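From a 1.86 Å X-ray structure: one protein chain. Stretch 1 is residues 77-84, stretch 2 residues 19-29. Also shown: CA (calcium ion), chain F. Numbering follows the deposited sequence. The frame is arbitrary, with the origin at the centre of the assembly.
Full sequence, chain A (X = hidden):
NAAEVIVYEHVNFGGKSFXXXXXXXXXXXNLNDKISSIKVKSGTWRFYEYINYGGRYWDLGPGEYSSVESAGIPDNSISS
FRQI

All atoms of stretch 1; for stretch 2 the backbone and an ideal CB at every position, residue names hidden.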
# COMPACT_ATOMS: atom_id res chain seq x y z
N SER A 77 -0.16 -1.29 -9.38
CA SER A 77 1.26 -1.53 -9.57
C SER A 77 2.05 -1.89 -8.32
O SER A 77 3.18 -2.34 -8.42
CB SER A 77 1.91 -0.32 -10.23
OG SER A 77 1.87 0.79 -9.35
N ILE A 78 1.49 -1.66 -7.14
CA ILE A 78 2.22 -1.98 -5.92
C ILE A 78 2.42 -3.49 -5.81
O ILE A 78 1.49 -4.26 -6.03
CB ILE A 78 1.47 -1.46 -4.67
CG1 ILE A 78 1.46 0.08 -4.70
CG2 ILE A 78 2.13 -1.99 -3.39
CD1 ILE A 78 0.60 0.71 -3.64
N SER A 79 3.63 -3.92 -5.47
CA SER A 79 3.92 -5.34 -5.34
C SER A 79 4.54 -5.73 -4.00
O SER A 79 4.72 -6.91 -3.72
CB SER A 79 4.83 -5.81 -6.48
OG SER A 79 4.09 -5.85 -7.68
N SER A 80 4.87 -4.73 -3.19
CA SER A 80 5.43 -4.97 -1.87
C SER A 80 5.48 -3.66 -1.11
O SER A 80 5.49 -2.59 -1.70
CB SER A 80 6.84 -5.59 -1.96
OG SER A 80 7.76 -4.71 -2.58
N PHE A 81 5.46 -3.75 0.21
CA PHE A 81 5.53 -2.55 1.03
C PHE A 81 6.00 -2.88 2.43
O PHE A 81 5.77 -3.98 2.93
CB PHE A 81 4.19 -1.79 1.04
CG PHE A 81 3.01 -2.60 1.52
CD1 PHE A 81 2.75 -2.75 2.88
CD2 PHE A 81 2.13 -3.18 0.61
CE1 PHE A 81 1.63 -3.46 3.32
CE2 PHE A 81 1.02 -3.90 1.04
CZ PHE A 81 0.77 -4.03 2.40
N ARG A 82 6.68 -1.92 3.05
CA ARG A 82 7.19 -2.11 4.40
C ARG A 82 7.27 -0.80 5.15
O ARG A 82 7.23 0.28 4.56
CB ARG A 82 8.58 -2.76 4.35
CG ARG A 82 9.62 -1.96 3.61
CD ARG A 82 10.96 -2.68 3.61
NE ARG A 82 11.91 -2.12 2.65
CZ ARG A 82 13.09 -2.66 2.36
NH1 ARG A 82 13.47 -3.78 2.96
NH2 ARG A 82 13.88 -2.09 1.47
N GLN A 83 7.40 -0.92 6.46
CA GLN A 83 7.48 0.24 7.34
C GLN A 83 8.87 0.86 7.26
O GLN A 83 9.87 0.16 7.07
CB GLN A 83 7.20 -0.20 8.77
CG GLN A 83 6.86 0.92 9.72
CD GLN A 83 6.84 0.46 11.16
OE1 GLN A 83 6.39 -0.65 11.46
NE2 GLN A 83 7.33 1.30 12.07
N ILE A 84 8.94 2.18 7.40
CA ILE A 84 10.22 2.88 7.37
C ILE A 84 10.27 3.98 8.42
O ILE A 84 9.21 4.25 9.03
CB ILE A 84 10.51 3.51 5.99
CG1 ILE A 84 9.37 4.46 5.60
CG2 ILE A 84 10.69 2.41 4.95
CD1 ILE A 84 9.62 5.20 4.30
OXT ILE A 84 11.35 4.57 8.61
N UNK A 19 -5.28 -5.67 6.07
CA UNK A 19 -4.83 -4.83 7.17
C UNK A 19 -3.43 -5.31 7.57
O UNK A 19 -3.28 -6.39 8.14
CB UNK A 19 -5.80 -4.88 8.35
N UNK A 20 -2.42 -4.50 7.29
CA UNK A 20 -1.05 -4.86 7.60
C UNK A 20 -0.45 -4.13 8.79
O UNK A 20 -0.55 -2.91 8.91
CB UNK A 20 -0.18 -4.61 6.37
N UNK A 21 0.19 -4.89 9.68
CA UNK A 21 0.85 -4.34 10.84
C UNK A 21 2.31 -4.77 10.80
O UNK A 21 3.10 -4.47 11.70
CB UNK A 21 0.17 -4.79 12.13
N UNK A 22 2.67 -5.48 9.73
CA UNK A 22 4.03 -5.96 9.52
C UNK A 22 4.38 -5.82 8.04
O UNK A 22 3.49 -5.62 7.21
CB UNK A 22 4.18 -7.41 9.98
N UNK A 23 5.66 -5.93 7.72
CA UNK A 23 6.11 -5.78 6.34
C UNK A 23 5.55 -6.83 5.38
O UNK A 23 5.36 -7.99 5.76
CB UNK A 23 7.64 -5.83 6.30
N UNK A 24 5.29 -6.42 4.14
CA UNK A 24 4.72 -7.29 3.13
C UNK A 24 5.55 -7.34 1.84
O UNK A 24 5.38 -6.51 0.95
CB UNK A 24 3.30 -6.83 2.81
N UNK A 25 6.44 -8.34 1.72
CA UNK A 25 7.27 -8.44 0.52
C UNK A 25 6.49 -8.86 -0.72
O UNK A 25 7.04 -8.89 -1.83
CB UNK A 25 8.41 -9.43 0.76
N UNK A 26 5.21 -9.18 -0.54
CA UNK A 26 4.37 -9.59 -1.65
C UNK A 26 3.11 -8.74 -1.78
O UNK A 26 2.22 -9.06 -2.56
CB UNK A 26 3.99 -11.06 -1.49
N UNK A 27 3.05 -7.66 -1.00
CA UNK A 27 1.92 -6.73 -1.00
C UNK A 27 0.66 -7.24 -0.31
O UNK A 27 -0.43 -6.71 -0.52
CB UNK A 27 1.57 -6.37 -2.45
N UNK A 28 0.80 -8.28 0.51
CA UNK A 28 -0.35 -8.80 1.22
C UNK A 28 -1.04 -10.02 0.62
O UNK A 28 -0.48 -10.72 -0.22
CB UNK A 28 -1.38 -7.68 1.35
N UNK A 29 -2.27 -10.24 1.07
CA UNK A 29 -3.08 -11.38 0.62
C UNK A 29 -3.73 -11.17 -0.75
O UNK A 29 -4.76 -10.51 -0.86
CB UNK A 29 -4.17 -11.67 1.65
CA CA F . 4.06 -4.27 -9.75

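Position 19 lies in a strand, with CA-to-CB pointing away from stretch 1; many side chains would suit. The residue is Asp19.

At position 20 CA-to-CB points toward stretch 1. The ideal CB is 3.7 Å from Phe81 CE1, so a small apolar side chain fits best. Ala20 is deposited. Its CB packs at the edge of the Phe81 ring, near its plane.

At positions 21 and 22 CA-to-CB points away into space that stretch 1 leaves empty. They are Thr21 and Ser22.

At position 23 CA-to-CB points sideways, and the ideal CB is 4.9 Å from Gln83 N. That amide is a donor, so a short side chain with an acceptor, Asp or Asn, would suit. Asp23 is deposited. Gln83 N donates to Asp23 OD1 at 2.9 Å. One water links Asp23 OD1 to Gln83 OE1, and another Asp23 OD2 to Gln83 O.

At position 24 the backbone pairs with Phe81 in a single antiparallel bridge. Its N donates to Phe81 O at 2.8 Å, and Phe81 N donates to its O at 2.9 Å. Any residue but proline could make both bonds. CA-to-CB points toward stretch 1, over the Phe81 ring, so a side chain with aliphatic carbons near its base would suit. Gln24 is deposited. Its CB lies over one face, 3.9 Å from the Phe81 ring centroid. The end of the side chain leads away, and Gln24 NE2 donates to Ser22 O at 3.2 Å.

Positions 24 to 27 form a type I turn. At position 25 phi is -70° and CB points away, which suits proline among others. Pro25 is deposited; its O approaches Ser80 CB at 3.3 Å.

Position 26 has phi/psi of -125/9°. The ideal CB is 4.8 Å from Ser79 O and has room, so glycine is not required. Gly26 is deposited.

At position 27 phi is positive, 75°, which favours glycine or asparagine. The ideal CB is tight, 3.4 Å from Ser79 C, so a small residue suits. Ala27 is deposited. Its CB lies 4.3 Å from Phe81 CE2 and 4.4 Å from Ile78 CG2. Ala27 N closes the turn by donating to Gln24 O at 3.2 Å.

Position 28 has phi/psi of 98/-162°. A CB would be jammed against the preceding carbonyl O, so the backbone alone calls for glycine. Gly28 is deposited.

Position 29 is out of reach of stretch 1; many residues would do, and it is Asp29.

Stretch 2, residues 19-29: DATSDQPGAGD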
# COMPACT_ATOMS: atom_id res chain seq x y z
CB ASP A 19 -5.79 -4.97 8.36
CG ASP A 19 -5.58 -3.90 9.41
OD1 ASP A 19 -4.42 -3.55 9.68
OD2 ASP A 19 -6.59 -3.41 9.96
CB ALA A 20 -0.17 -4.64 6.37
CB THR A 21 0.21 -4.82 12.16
OG1 THR A 21 0.13 -6.25 12.16
CG2 THR A 21 -1.19 -4.23 12.31
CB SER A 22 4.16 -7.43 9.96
OG SER A 22 3.27 -8.26 9.24
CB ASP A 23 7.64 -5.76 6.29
CG ASP A 23 8.22 -4.61 7.09
OD1 ASP A 23 7.44 -3.69 7.47
OD2 ASP A 23 9.44 -4.60 7.33
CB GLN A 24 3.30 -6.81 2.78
CG GLN A 24 2.35 -6.76 3.96
CD GLN A 24 2.09 -8.13 4.55
OE1 GLN A 24 1.88 -9.09 3.82
NE2 GLN A 24 2.09 -8.22 5.88
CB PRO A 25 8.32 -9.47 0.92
CG PRO A 25 7.55 -10.38 1.83
CD PRO A 25 6.76 -9.41 2.68
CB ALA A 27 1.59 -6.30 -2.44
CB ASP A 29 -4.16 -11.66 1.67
CG ASP A 29 -4.95 -12.93 1.37
OD1 ASP A 29 -5.89 -13.23 2.13
OD2 ASP A 29 -4.62 -13.62 0.38
O HOH W 1 6.69 -2.95 10.20
O HOH W 2 10.59 -2.29 7.67
O HOH W 3 3.56 -3.26 -12.27
O HOH W 4 5.26 -6.50 -10.91
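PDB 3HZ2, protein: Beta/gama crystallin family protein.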